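Local coordinates for protein nickel-dependent hydrogenase large subunit (Allochromatium vinosum, PDB 3MYR) that catalyses the oxidation of molecular hydrogen at a nickel-iron centre, as the large subunit of a heterodimeric, membrane-bound [NiFe] hydrogenase, at residues A29-S34 and A528-N533; L278-C283 and A304-D309. One frame throughout, in Å; residues are numbered along the deposited sequence.

How the contacts relate
Contact 1 joins the N-terminal strand 27-35 to the C-terminal part, at helix 525-531, and contact 2, at the open end of the antiparallel hairpin of strands 281-288 and 300-305, is nested in the sequence between those two ends. Their centres are 18 Å apart, yet they touch: A528 CB of contact 1 packs on L278 CD2 of contact 2 at 3.6 Å. E276 adds a polar route, its backbone N meeting D532 OD1 of contact 1 and its carboxylate forming a salt bridge with R308 of contact 2. Neither contact belongs to the metal sites; the L282 side chain of contact 2 lies about 13 Å from the nickel-iron centre and about 14 Å from the magnesium ion.

Contact 1: A29-S34 and A528-N533; sequences AQAYSS and AALQDN
Q531, in segment 528-533, reaches with its side chain to the backbone of A29, Q30 and A31. From CB, chi1 of -68° sets CG anti to its own carbonyl carbon, where CG packs 3.8 Å from A29 O. Beyond CG the chain is extended. CD lies 3.6 Å from A31 N, and the amide group stacks on that of Q30, the two planes 27° apart. The tip does the polar work: OE1 accepts the N-H of A31 at 2.8 Å in a nearly straight bond (170°), the donor lying in the carbonyl plane on a lone pair. The same oxygen is 3.4 Å from Q30 CA.

A31 sits on strand 27-35, an outermost strand of an antiparallel sheet within this chain, just after a classic beta bulge in which A29 and Q30 both face Q22 of strand 17-24. Its N-H is turned out from that neighbour, on the side where a further strand could pair, and the glutamine supplies the acceptor. R517 joins in, hydrogen-bonding A31 O and, weakly, Q531 OE1. An alanine in place of Q531 would probably leave the A31 N-H without its acceptor and the Q30 amide without the flat group it stacks on.

Beside this polar bond lies an apolar patch. The CB of A31 points toward the helix and meets L530 CB at 3.7 Å, with L530 CD1 4.0 Å from the same methyl; the leucine also packs on I19 of strand 17-24 and on T548 and I549 of helix 543-551.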
ATOM      1  N   ALA B  29       7.040 -24.627 -16.373  1.00 30.43           N
ATOM      2  CA  ALA B  29       8.476 -25.003 -16.445  1.00 31.34           C
ATOM      3  C   ALA B  29       9.395 -23.837 -16.052  1.00 31.97           C
ATOM      4  O   ALA B  29      10.312 -24.029 -15.258  1.00 31.93           O
ATOM      5  CB  ALA B  29       8.863 -25.557 -17.845  1.00 30.04           C
ATOM      6  N   GLN B  30       9.133 -22.641 -16.577  1.00 30.52           N
ATOM      7  CA  GLN B  30       9.849 -21.418 -16.149  1.00 30.13           C
ATOM      8  C   GLN B  30       8.831 -20.299 -15.998  1.00 29.31           C
ATOM      9  O   GLN B  30       7.907 -20.169 -16.826  1.00 29.24           O
ATOM     10  CB  GLN B  30      10.919 -20.955 -17.151  1.00 31.68           C
ATOM     11  CG  GLN B  30      12.188 -21.839 -17.342  1.00 40.61           C
ATOM     12  CD  GLN B  30      13.202 -21.766 -16.163  1.00 55.10           C
ATOM     13  OE1 GLN B  30      13.191 -22.646 -15.278  1.00 61.52           O
ATOM     14  NE2 GLN B  30      14.100 -20.754 -16.168  1.00 56.14           N
ATOM     15  N   ALA B  31       9.003 -19.477 -14.968  1.00 26.12           N
ATOM     16  CA  ALA B  31       8.164 -18.300 -14.797  1.00 25.85           C
ATOM     17  C   ALA B  31       9.026 -17.013 -14.806  1.00 26.25           C
ATOM     18  O   ALA B  31      10.195 -17.006 -14.364  1.00 23.91           O
ATOM     19  CB  ALA B  31       7.368 -18.417 -13.492  1.00 24.78           C
ATOM     20  N   TYR B  32       8.423 -15.920 -15.274  1.00 26.31           N
ATOM     21  CA  TYR B  32       9.094 -14.611 -15.336  1.00 26.26           C
ATOM     22  C   TYR B  32       8.147 -13.566 -14.739  1.00 26.11           C
ATOM     23  O   TYR B  32       6.934 -13.574 -15.042  1.00 23.88           O
ATOM     24  CB  TYR B  32       9.475 -14.223 -16.776  1.00 25.28           C
ATOM     25  CG  TYR B  32      10.330 -15.264 -17.409  1.00 28.86           C
ATOM     26  CD1 TYR B  32      11.736 -15.137 -17.425  1.00 28.30           C
ATOM     27  CD2 TYR B  32       9.754 -16.412 -17.961  1.00 28.96           C
ATOM     28  CE1 TYR B  32      12.531 -16.124 -17.968  1.00 28.55           C
ATOM     29  CE2 TYR B  32      10.559 -17.420 -18.535  1.00 26.10           C
ATOM     30  CZ  TYR B  32      11.941 -17.262 -18.509  1.00 31.82           C
ATOM     31  OH  TYR B  32      12.756 -18.229 -19.090  1.00 31.77           O
ATOM     32  N   SER B  33       8.703 -12.764 -13.812  1.00 25.22           N
ATOM     33  CA  SER B  33       7.985 -11.720 -13.074  1.00 23.14           C
ATOM     34  C   SER B  33       8.465 -10.348 -13.609  1.00 23.88           C
ATOM     35  O   SER B  33       9.675 -10.055 -13.627  1.00 20.91           O
ATOM     36  CB  SER B  33       8.326 -11.805 -11.584  1.00 23.87           C
ATOM     37  OG  SER B  33       7.683 -10.714 -10.927  1.00 23.45           O
ATOM     38  N   SER B  34       7.529  -9.538 -14.090  1.00 24.07           N
ATOM     39  CA  SER B  34       7.845  -8.275 -14.706  1.00 21.75           C
ATOM     40  C   SER B  34       6.989  -7.128 -14.173  1.00 23.45           C
ATOM     41  O   SER B  34       5.775  -7.161 -14.309  1.00 21.96           O
ATOM     42  CB  SER B  34       7.573  -8.385 -16.201  1.00 24.56           C
ATOM     43  OG  SER B  34       7.782  -7.095 -16.779  1.00 25.74           O
ATOM     44  N   ALA B 528      10.497 -18.493  -8.569  1.00 24.13           N
ATOM     45  CA  ALA B 528      10.866 -19.818  -8.076  1.00 25.40           C
ATOM     46  C   ALA B 528       9.608 -20.461  -7.476  1.00 25.78           C
ATOM     47  O   ALA B 528       9.443 -21.689  -7.556  1.00 27.35           O
ATOM     48  CB  ALA B 528      11.984 -19.740  -7.013  1.00 23.94           C
ATOM     49  N   ALA B 529       8.692 -19.646  -6.934  1.00 24.85           N
ATOM     50  CA  ALA B 529       7.457 -20.179  -6.331  1.00 24.48           C
ATOM     51  C   ALA B 529       6.553 -20.855  -7.400  1.00 24.96           C
ATOM     52  O   ALA B 529       6.006 -21.926  -7.154  1.00 24.88           O
ATOM     53  CB  ALA B 529       6.692 -19.060  -5.616  1.00 24.36           C
ATOM     54  N   LEU B 530       6.294 -20.165  -8.507  1.00 22.93           N
ATOM     55  CA  LEU B 530       5.556 -20.717  -9.613  1.00 24.01           C
ATOM     56  C   LEU B 530       6.251 -21.921 -10.222  1.00 26.35           C
ATOM     57  O   LEU B 530       5.558 -22.835 -10.721  1.00 26.76           O
ATOM     58  CB  LEU B 530       5.353 -19.661 -10.700  1.00 21.95           C
ATOM     59  CG  LEU B 530       4.398 -18.512 -10.181  1.00 26.64           C
ATOM     60  CD1 LEU B 530       4.141 -17.484 -11.293  1.00 22.05           C
ATOM     61  CD2 LEU B 530       3.050 -19.090  -9.662  1.00 21.58           C
ATOM     62  N   GLN B 531       7.603 -21.921 -10.218  1.00 26.93           N
ATOM     63  CA  GLN B 531       8.327 -23.053 -10.738  1.00 30.32           C
ATOM     64  C   GLN B 531       8.234 -24.240  -9.767  1.00 31.69           C
ATOM     65  O   GLN B 531       8.589 -25.325 -10.137  1.00 32.03           O
ATOM     66  CB  GLN B 531       9.786 -22.707 -11.070  1.00 29.66           C
ATOM     67  CG  GLN B 531       9.810 -21.759 -12.260  1.00 29.48           C
ATOM     68  CD  GLN B 531      11.134 -21.049 -12.503  1.00 33.94           C
ATOM     69  OE1 GLN B 531      11.200 -20.145 -13.338  1.00 31.32           O
ATOM     70  NE2 GLN B 531      12.185 -21.456 -11.798  1.00 27.32           N
ATOM     71  N   ASP B 532       7.747 -24.032  -8.537  1.00 31.53           N
ATOM     72  CA  ASP B 532       7.684 -25.127  -7.539  1.00 31.26           C
ATOM     73  C   ASP B 532       6.282 -25.838  -7.536  1.00 30.40           C
ATOM     74  O   ASP B 532       5.301 -25.375  -6.907  1.00 29.07           O
ATOM     75  CB  ASP B 532       8.088 -24.582  -6.146  1.00 31.55           C
ATOM     76  CG  ASP B 532       7.735 -25.534  -5.004  1.00 31.63           C
ATOM     77  OD1 ASP B 532       7.475 -25.064  -3.865  1.00 27.19           O
ATOM     78  OD2 ASP B 532       7.762 -26.768  -5.220  1.00 34.05           O
ATOM     79  N   ASN B 533       6.172 -26.914  -8.298  1.00 30.01           N
ATOM     80  CA  ASN B 533       5.003 -27.806  -8.192  1.00 30.76           C
ATOM     81  C   ASN B 533       3.665 -27.174  -8.636  1.00 27.71           C
ATOM     82  O   ASN B 533       2.622 -27.348  -8.001  1.00 27.00           O
ATOM     83  CB  ASN B 533       4.938 -28.378  -6.757  1.00 31.88           C
ATOM     84  CG  ASN B 533       4.002 -29.614  -6.632  1.00 38.68           C
ATOM     85  OD1 ASN B 533       3.579 -30.008  -5.514  1.00 42.49           O
ATOM     86  ND2 ASN B 533       3.660 -30.209  -7.764  1.00 38.75           N
TER

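Contact 2: L278-C283 and A304-D309; sequences LGNFLC and AILDRD
The carbonyl oxygen of G279 accepts the backbone N-H of R308 at 2.8 Å, the donor lying in the carbonyl plane on a lone pair. One residue along, N280 reaches over with its side chain: OD1 takes the N-H of D307 at 2.9 Å, with the donor nearly in line with the side-chain C=O (C=O...N angle 163°). With chi1 of -53°, CG of N280 stands beside its own backbone N. OD1 lies 3.8 Å from CD2 of L306, whose side chain crosses that of the asparagine at a slant. The other end of the amide, ND2, hydrogen-bonds S385 O, so both polar atoms of the group are engaged and its rotation is fixed.

R308 passes alongside G279, its CG 3.7 Å from G279 CA, while that same CA lies at the edge of the guanidinium, near its plane. The charge is met by E276, which forms a salt bridge with NE. G279 has a positive phi of 78°, at which a CB would press on the L278 carbonyl, and such a CB would also come tightly against R308 CG.

Further on, F281 and I305 form an antiparallel hydrogen-bonded pair, with F281 N to I305 O at 2.9 Å and I305 N to F281 O at 3.0 Å. Their side chains share one face and pack against helix 390-399; L282 and A304, a non-hydrogen-bonded pair, turn to the other face and meet W381. The chain of L306-D309 then reverses in a type I' turn, D307 and R308 both having positive phi. This is the open end of the antiparallel beta hairpin of strands 281-288 and 300-305, prolonged past its last bridge by G279 O and the N280 side chain, both bonded to the turn after the second strand.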
ATOM      1  N   LEU B 278      12.700 -21.228  -2.880  1.00 26.58           N
ATOM      2  CA  LEU B 278      14.012 -20.633  -2.514  1.00 26.24           C
ATOM      3  C   LEU B 278      14.603 -21.255  -1.259  1.00 26.78           C
ATOM      4  O   LEU B 278      15.819 -21.589  -1.227  1.00 26.96           O
ATOM      5  CB  LEU B 278      13.914 -19.114  -2.305  1.00 23.15           C
ATOM      6  CG  LEU B 278      13.490 -18.192  -3.450  1.00 25.69           C
ATOM      7  CD1 LEU B 278      13.569 -16.648  -3.036  1.00 22.41           C
ATOM      8  CD2 LEU B 278      14.399 -18.462  -4.633  1.00 22.31           C
ATOM      9  N   GLY B 279      13.783 -21.360  -0.206  1.00 25.63           N
ATOM     10  CA  GLY B 279      14.288 -21.870   1.050  1.00 26.32           C
ATOM     11  C   GLY B 279      15.108 -20.864   1.905  1.00 26.54           C
ATOM     12  O   GLY B 279      15.595 -21.249   2.967  1.00 26.16           O
ATOM     13  N   ASN B 280      15.273 -19.622   1.455  1.00 24.27           N
ATOM     14  CA  ASN B 280      16.073 -18.596   2.181  1.00 25.88           C
ATOM     15  C   ASN B 280      15.149 -17.437   2.548  1.00 26.91           C
ATOM     16  O   ASN B 280      14.331 -17.053   1.725  1.00 25.25           O
ATOM     17  CB  ASN B 280      17.160 -18.049   1.266  1.00 25.70           C
ATOM     18  CG  ASN B 280      18.005 -19.172   0.647  1.00 29.19           C
ATOM     19  OD1 ASN B 280      18.297 -20.184   1.310  1.00 28.12           O
ATOM     20  ND2 ASN B 280      18.407 -18.993  -0.591  1.00 26.43           N
ATOM     21  N   PHE B 281      15.282 -16.888   3.760  1.00 26.32           N
ATOM     22  CA  PHE B 281      14.356 -15.863   4.266  1.00 27.55           C
ATOM     23  C   PHE B 281      15.150 -14.768   4.943  1.00 27.64           C
ATOM     24  O   PHE B 281      16.117 -15.052   5.594  1.00 30.11           O
ATOM     25  CB  PHE B 281      13.348 -16.479   5.238  1.00 23.48           C
ATOM     26  CG  PHE B 281      12.549 -17.532   4.596  1.00 24.19           C
ATOM     27  CD1 PHE B 281      13.069 -18.832   4.486  1.00 24.27           C
ATOM     28  CD2 PHE B 281      11.304 -17.224   4.000  1.00 24.01           C
ATOM     29  CE1 PHE B 281      12.335 -19.867   3.790  1.00 20.71           C
ATOM     30  CE2 PHE B 281      10.570 -18.224   3.329  1.00 30.76           C
ATOM     31  CZ  PHE B 281      11.129 -19.527   3.164  1.00 23.21           C
ATOM     32  N   LEU B 282      14.730 -13.521   4.793  1.00 28.06           N
ATOM     33  CA  LEU B 282      15.483 -12.439   5.354  1.00 25.83           C
ATOM     34  C   LEU B 282      14.554 -11.496   6.146  1.00 27.24           C
ATOM     35  O   LEU B 282      13.486 -11.087   5.635  1.00 23.05           O
ATOM     36  CB  LEU B 282      16.186 -11.703   4.196  1.00 25.87           C
ATOM     37  CG  LEU B 282      16.816 -10.340   4.457  1.00 25.60           C
ATOM     38  CD1 LEU B 282      18.115 -10.570   5.257  1.00 26.91           C
ATOM     39  CD2 LEU B 282      17.100  -9.642   3.142  1.00 20.96           C
ATOM     40  N   CYS B 283      15.021 -11.110   7.352  1.00 27.37           N
ATOM     41  CA  CYS B 283      14.381 -10.097   8.184  1.00 27.90           C
ATOM     42  C   CYS B 283      15.393  -9.068   8.652  1.00 28.11           C
ATOM     43  O   CYS B 283      16.446  -9.440   9.142  1.00 27.28           O
ATOM     44  CB  CYS B 283      13.788 -10.719   9.451  1.00 27.49           C
ATOM     45  SG  CYS B 283      12.515 -11.927   9.086  1.00 31.37           S
ATOM     46  N   ALA B 304      18.699 -14.074   9.078  1.00 28.12           N
ATOM     47  CA  ALA B 304      18.483 -14.725   7.808  1.00 29.62           C
ATOM     48  C   ALA B 304      18.504 -16.230   8.052  1.00 29.98           C
ATOM     49  O   ALA B 304      19.371 -16.748   8.783  1.00 29.74           O
ATOM     50  CB  ALA B 304      19.623 -14.357   6.854  1.00 28.65           C
ATOM     51  N   ILE B 305      17.660 -16.930   7.310  1.00 29.24           N
ATOM     52  CA  ILE B 305      17.603 -18.382   7.328  1.00 28.86           C
ATOM     53  C   ILE B 305      17.978 -18.811   5.946  1.00 31.53           C
ATOM     54  O   ILE B 305      17.527 -18.204   4.948  1.00 30.55           O
ATOM     55  CB  ILE B 305      16.171 -18.841   7.653  1.00 29.23           C
ATOM     56  CG1 ILE B 305      15.890 -18.580   9.120  1.00 28.52           C
ATOM     57  CG2 ILE B 305      15.897 -20.329   7.286  1.00 22.80           C
ATOM     58  CD1 ILE B 305      14.376 -18.435   9.435  1.00 30.76           C
ATOM     59  N   LEU B 306      18.840 -19.832   5.874  1.00 32.43           N
ATOM     60  CA  LEU B 306      19.248 -20.356   4.585  1.00 33.77           C
ATOM     61  C   LEU B 306      18.847 -21.807   4.501  1.00 35.36           C
ATOM     62  O   LEU B 306      18.926 -22.537   5.514  1.00 33.92           O
ATOM     63  CB  LEU B 306      20.742 -20.238   4.403  1.00 33.19           C
ATOM     64  CG  LEU B 306      21.273 -18.795   4.435  1.00 34.87           C
ATOM     65  CD1 LEU B 306      22.794 -18.892   4.257  1.00 37.34           C
ATOM     66  CD2 LEU B 306      20.636 -18.013   3.303  1.00 34.13           C
ATOM     67  N   ASP B 307      18.368 -22.212   3.321  1.00 34.13           N
ATOM     68  CA  ASP B 307      18.203 -23.649   3.039  1.00 35.97           C
ATOM     69  C   ASP B 307      17.234 -24.307   4.045  1.00 34.64           C
ATOM     70  O   ASP B 307      17.429 -25.461   4.414  1.00 32.06           O
ATOM     71  CB  ASP B 307      19.588 -24.391   3.053  1.00 38.79           C
ATOM     72  CG  ASP B 307      20.612 -23.758   2.056  1.00 48.30           C
ATOM     73  OD1 ASP B 307      20.159 -23.291   0.970  1.00 57.91           O
ATOM     74  OD2 ASP B 307      21.851 -23.654   2.354  1.00 51.23           O
ATOM     75  N   ARG B 308      16.214 -23.556   4.494  1.00 34.00           N
ATOM     76  CA  ARG B 308      15.138 -24.077   5.400  1.00 33.29           C
ATOM     77  C   ARG B 308      15.683 -24.624   6.718  1.00 33.94           C
ATOM     78  O   ARG B 308      15.050 -25.436   7.400  1.00 33.68           O
ATOM     79  CB  ARG B 308      14.236 -25.109   4.702  1.00 32.04           C
ATOM     80  CG  ARG B 308      13.538 -24.519   3.492  1.00 31.94           C
ATOM     81  CD  ARG B 308      12.641 -25.522   2.817  1.00 35.95           C
ATOM     82  NE  ARG B 308      11.912 -25.028   1.633  1.00 35.11           N
ATOM     83  CZ  ARG B 308      11.027 -25.789   0.947  1.00 48.02           C
ATOM     84  NH1 ARG B 308      10.780 -27.067   1.323  1.00 39.94           N
ATOM     85  NH2 ARG B 308      10.326 -25.292  -0.082  1.00 43.26           N
ATOM     86  N   ASP B 309      16.834 -24.127   7.120  1.00 34.46           N
ATOM     87  CA  ASP B 309      17.473 -24.668   8.322  1.00 36.49           C
ATOM     88  C   ASP B 309      17.142 -23.740   9.492  1.00 34.67           C
ATOM     89  O   ASP B 309      17.712 -22.687   9.638  1.00 33.21           O
ATOM     90  CB  ASP B 309      18.978 -24.783   8.118  1.00 35.08           C
ATOM     91  CG  ASP B 309      19.721 -25.285   9.383  1.00 42.43           C
ATOM     92  OD1 ASP B 309      20.950 -25.484   9.249  1.00 47.59           O
ATOM     93  OD2 ASP B 309      19.123 -25.472  10.490  1.00 39.77           O
TER
HETATM   94  O   HOH W   1      17.900 -22.994  -0.063  1.00 33.55           O